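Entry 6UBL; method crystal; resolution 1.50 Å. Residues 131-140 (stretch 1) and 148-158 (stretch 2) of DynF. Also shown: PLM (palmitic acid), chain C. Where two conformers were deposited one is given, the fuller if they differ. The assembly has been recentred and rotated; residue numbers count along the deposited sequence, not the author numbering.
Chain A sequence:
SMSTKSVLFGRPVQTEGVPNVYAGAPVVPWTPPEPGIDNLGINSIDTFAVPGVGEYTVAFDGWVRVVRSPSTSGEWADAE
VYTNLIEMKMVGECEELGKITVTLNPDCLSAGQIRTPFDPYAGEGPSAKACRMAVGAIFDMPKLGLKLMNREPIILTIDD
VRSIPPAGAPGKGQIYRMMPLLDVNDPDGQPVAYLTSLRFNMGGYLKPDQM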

# COMPACT_ATOMS: atom_id res chain seq x y z
N CYS A 131 -6.60 1.09 13.85
CA CYS A 131 -5.19 0.76 13.89
C CYS A 131 -4.77 0.25 12.52
O CYS A 131 -5.47 -0.54 11.89
CB CYS A 131 -4.97 -0.33 14.94
SG CYS A 131 -3.32 -1.02 15.06
N ARG A 132 -3.61 0.72 12.06
CA ARG A 132 -3.05 0.31 10.78
C ARG A 132 -1.55 0.14 10.94
O ARG A 132 -0.91 0.78 11.79
CB ARG A 132 -3.34 1.28 9.64
CG ARG A 132 -2.72 2.65 9.81
CD ARG A 132 -3.29 3.65 8.82
NE ARG A 132 -3.06 3.32 7.40
CZ ARG A 132 -3.96 2.84 6.55
NH1 ARG A 132 -5.19 2.56 6.94
NH2 ARG A 132 -3.63 2.62 5.28
N MET A 133 -0.98 -0.75 10.11
CA MET A 133 0.45 -0.99 10.09
C MET A 133 0.82 -1.34 8.65
O MET A 133 0.13 -2.14 8.01
CB MET A 133 0.80 -2.16 11.03
CG MET A 133 2.28 -2.48 11.14
SD MET A 133 3.22 -1.25 12.08
CE MET A 133 2.82 -1.74 13.77
N ALA A 134 1.89 -0.73 8.15
CA ALA A 134 2.39 -0.94 6.80
C ALA A 134 3.71 -1.69 6.90
O ALA A 134 4.65 -1.19 7.53
CB ALA A 134 2.60 0.40 6.09
N VAL A 135 3.77 -2.90 6.33
CA VAL A 135 4.82 -3.86 6.66
C VAL A 135 5.63 -4.25 5.44
O VAL A 135 5.08 -4.60 4.39
CB VAL A 135 4.22 -5.11 7.32
CG1 VAL A 135 5.29 -6.17 7.57
CG2 VAL A 135 3.53 -4.74 8.62
N GLY A 136 6.95 -4.24 5.61
CA GLY A 136 7.88 -4.86 4.66
C GLY A 136 8.38 -6.18 5.23
O GLY A 136 9.08 -6.19 6.25
N ALA A 137 8.03 -7.28 4.58
CA ALA A 137 8.29 -8.61 5.12
C ALA A 137 9.23 -9.42 4.23
O ALA A 137 9.46 -9.09 3.06
CB ALA A 137 6.98 -9.39 5.30
N ILE A 138 9.75 -10.50 4.81
CA ILE A 138 10.50 -11.52 4.10
C ILE A 138 9.79 -12.85 4.33
O ILE A 138 9.53 -13.22 5.48
CB ILE A 138 11.94 -11.64 4.63
CG1 ILE A 138 12.66 -10.29 4.55
CG2 ILE A 138 12.70 -12.72 3.86
CD1 ILE A 138 12.93 -9.85 3.15
N PHE A 139 9.55 -13.60 3.25
CA PHE A 139 8.91 -14.91 3.32
C PHE A 139 9.97 -15.94 2.94
O PHE A 139 10.33 -16.06 1.76
CB PHE A 139 7.72 -15.00 2.35
CG PHE A 139 6.61 -14.02 2.63
CD1 PHE A 139 6.73 -12.70 2.21
CD2 PHE A 139 5.45 -14.42 3.27
CE1 PHE A 139 5.71 -11.79 2.45
CE2 PHE A 139 4.43 -13.51 3.51
CZ PHE A 139 4.56 -12.20 3.10
N ASP A 140 10.49 -16.67 3.93
CA ASP A 140 11.52 -17.68 3.69
C ASP A 140 10.83 -19.01 3.37
O ASP A 140 10.09 -19.54 4.20
CB ASP A 140 12.39 -17.81 4.95
CG ASP A 140 13.68 -18.58 4.71
OD1 ASP A 140 13.95 -19.00 3.57
OD2 ASP A 140 14.43 -18.76 5.70
C1 PLM C . 0.15 -2.04 19.73
O1 PLM C . 1.18 -2.77 20.06
O2 PLM C . -0.46 -1.36 20.51
C2 PLM C . -0.24 -2.15 18.29
C3 PLM C . -0.36 -3.55 17.75
C4 PLM C . -0.79 -3.48 16.32
C5 PLM C . -0.30 -4.58 15.45
C6 PLM C . -0.70 -4.38 14.01
C7 PLM C . -1.17 -5.67 13.39
C8 PLM C . -0.21 -6.81 13.66
C9 PLM C . 1.15 -6.62 13.06
CA PLM C . 1.26 -7.25 11.69
CB PLM C . 1.43 -8.75 11.78
CC PLM C . 2.39 -9.26 10.75
CD PLM C . 1.77 -10.03 9.62
CE PLM C . 2.59 -9.91 8.36
CF PLM C . 2.37 -10.99 7.34
CG PLM C . 3.24 -10.81 6.15
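Stretch 2 (148-158) LMNREPIILTI

The most unusual feature of this contact is a side chain that takes the place of a strand. Between two runs of antiparallel pairing, stretch 2 leaves the sheet as a loop, and the amide of Asn150 fills the gap it leaves. Its CB points toward stretch 1, and with chi1 at 58° (p) and chi2 at -57° the carboxamide presents both of its polar atoms to backbone. Asn150 ND2 donates to Val135 O at 2.9 Å, while Asn150 OD1 accepts from Ala137 N at 2.8 Å, so Ala137 N, beyond the end of the ladder, gains a side-chain acceptor, and Val135 O gains a second donor besides Ile154 N. The second proton of the amide is also used: Asn150 ND2 donates to Glu152 O at 2.8 Å, tying the loop to itself. Asparagine suits this place because its short side chain ends in a group that, like a peptide, offers both a donor and an acceptor. A water oxygen lies 2.8 Å from both Ala137 O and Asn150 O and bridges the two backbones.

Beyond the loop the chain is extended again, and strand 154-158 runs antiparallel to strand 131-135. Their N-to-C directions make an angle of 161°, and the axes approach to 4.7 Å, the spacing of neighbours in one sheet. The pairing descends from Val135 opposite Ile154, through Met133 opposite Leu156, to Cys131 opposite Ile158. At Cys131 the bonds are Cys131 N to Ile158 O and Ile158 N to Cys131 O, both 2.9 Å; at Met133 they are Met133 N to Leu156 O and Leu156 N to Met133 O, both 2.8 Å. Val135 N to Ile154 O and Ile154 N to Val135 O, each 2.9 Å, close the ladder, so Val135 O accepts from both Ile154 and Asn150. The intervening pairs, Arg132 with Thr157 and Ala134 with Ile155, lack such bonds and bring their CA atoms closer, to 4.4 and 4.6 Å respectively.

On the other side of the loop, Phe139 pairs with Leu148: Phe139 N donates to Leu148 O at 2.7 Å, and Leu148 N to Phe139 O at 2.8 Å.

Alternation sorts the side chains. Cys131, Met133, Val135, Phe139, Leu148, Ile154, Leu156 and Ile158 share one face, a run of apolar groups suited to the palmitic acid lying along it. Val135 CG2 packs 3.4 Å from Leu156 CD1, and Leu156 CD1 in turn comes within 3.2 Å of PLM CA. Toward the methyl end of the acyl chain, Phe139 CZ lies 3.6 Å from PLM CG and 4.1 Å from Ile154 CD1, which meets the ring at its edge.

The opposite face mixes characters. Small Ala134 leaves room for larger neighbours, with its CB 3.7 Å from Ile155 CD1 and 4.0 Å from Pro153 CB. Beside it, Arg132 NH2 comes within 3.8 Å of Ile155 CG2, while its guanidinium nitrogens find hydrogen-bonding partners elsewhere in the structure.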

# COMPACT_ATOMS: atom_id res chain seq x y z
N LEU A 148 11.22 -14.56 -0.47
CA LEU A 148 10.47 -13.53 -1.17
C LEU A 148 10.31 -12.30 -0.30
O LEU A 148 10.36 -12.38 0.93
CB LEU A 148 9.08 -14.05 -1.58
CG LEU A 148 9.05 -15.38 -2.34
CD1 LEU A 148 7.64 -15.73 -2.75
CD2 LEU A 148 9.98 -15.28 -3.55
N MET A 149 10.12 -11.16 -0.95
CA MET A 149 9.89 -9.90 -0.27
C MET A 149 8.82 -9.12 -1.01
O MET A 149 8.50 -9.41 -2.16
CB MET A 149 11.17 -9.06 -0.23
CG MET A 149 11.85 -8.92 -1.58
SD MET A 149 13.15 -7.67 -1.58
CE MET A 149 12.15 -6.20 -1.38
N ASN A 150 8.30 -8.10 -0.34
CA ASN A 150 7.35 -7.17 -0.94
C ASN A 150 7.95 -5.77 -1.00
O ASN A 150 8.55 -5.30 -0.02
CB ASN A 150 6.02 -7.16 -0.18
CG ASN A 150 6.19 -6.80 1.29
OD1 ASN A 150 6.93 -7.45 2.02
ND2 ASN A 150 5.47 -5.76 1.73
N ARG A 151 7.80 -5.12 -2.14
CA ARG A 151 8.14 -3.71 -2.29
C ARG A 151 6.97 -2.80 -1.94
O ARG A 151 7.16 -1.70 -1.42
CB ARG A 151 8.59 -3.41 -3.72
CG ARG A 151 10.05 -3.75 -3.98
CD ARG A 151 10.53 -3.35 -5.37
NE ARG A 151 11.97 -3.55 -5.48
CZ ARG A 151 12.66 -3.53 -6.62
NH1 ARG A 151 12.05 -3.29 -7.77
NH2 ARG A 151 13.97 -3.71 -6.60
N GLU A 152 5.77 -3.24 -2.26
CA GLU A 152 4.56 -2.56 -1.84
C GLU A 152 4.26 -3.00 -0.41
O GLU A 152 4.13 -4.20 -0.16
CB GLU A 152 3.48 -3.07 -2.78
CG GLU A 152 2.13 -2.53 -2.62
CD GLU A 152 1.22 -3.10 -3.68
OE1 GLU A 152 1.68 -3.29 -4.83
OE2 GLU A 152 0.06 -3.39 -3.36
N PRO A 153 4.12 -2.07 0.54
CA PRO A 153 3.90 -2.49 1.92
C PRO A 153 2.57 -3.22 2.07
O PRO A 153 1.56 -2.86 1.45
CB PRO A 153 3.90 -1.18 2.71
CG PRO A 153 3.53 -0.13 1.72
CD PRO A 153 4.07 -0.61 0.39
N ILE A 154 2.58 -4.26 2.90
CA ILE A 154 1.36 -4.97 3.27
C ILE A 154 0.65 -4.14 4.33
O ILE A 154 1.21 -3.88 5.40
CB ILE A 154 1.67 -6.38 3.78
CG1 ILE A 154 2.36 -7.20 2.70
CG2 ILE A 154 0.38 -7.06 4.23
CD1 ILE A 154 3.11 -8.42 3.22
N ILE A 155 -0.58 -3.73 4.03
CA ILE A 155 -1.35 -2.87 4.91
C ILE A 155 -2.20 -3.77 5.81
O ILE A 155 -3.07 -4.51 5.32
CB ILE A 155 -2.24 -1.91 4.10
CG1 ILE A 155 -1.39 -1.02 3.18
CG2 ILE A 155 -3.14 -1.12 5.04
CD1 ILE A 155 -0.28 -0.24 3.83
N LEU A 156 -1.94 -3.72 7.12
CA LEU A 156 -2.63 -4.58 8.08
C LEU A 156 -3.44 -3.69 9.02
O LEU A 156 -2.93 -2.70 9.54
CB LEU A 156 -1.61 -5.37 8.90
CG LEU A 156 -0.75 -6.26 8.00
CD1 LEU A 156 0.60 -6.53 8.61
CD2 LEU A 156 -1.48 -7.57 7.73
N THR A 157 -4.70 -4.04 9.21
CA THR A 157 -5.63 -3.17 9.90
C THR A 157 -6.35 -3.91 11.02
O THR A 157 -6.62 -5.10 10.93
CB THR A 157 -6.64 -2.57 8.93
OG1 THR A 157 -7.37 -3.61 8.27
CG2 THR A 157 -5.93 -1.70 7.89
N ILE A 158 -6.63 -3.17 12.09
CA ILE A 158 -7.49 -3.63 13.16
C ILE A 158 -8.50 -2.51 13.42
O ILE A 158 -8.10 -1.39 13.76
CB ILE A 158 -6.72 -3.95 14.45
CG1 ILE A 158 -5.64 -5.00 14.21
CG2 ILE A 158 -7.71 -4.42 15.52
CD1 ILE A 158 -4.72 -5.19 15.40
O HOH W 1 9.96 -6.48 2.15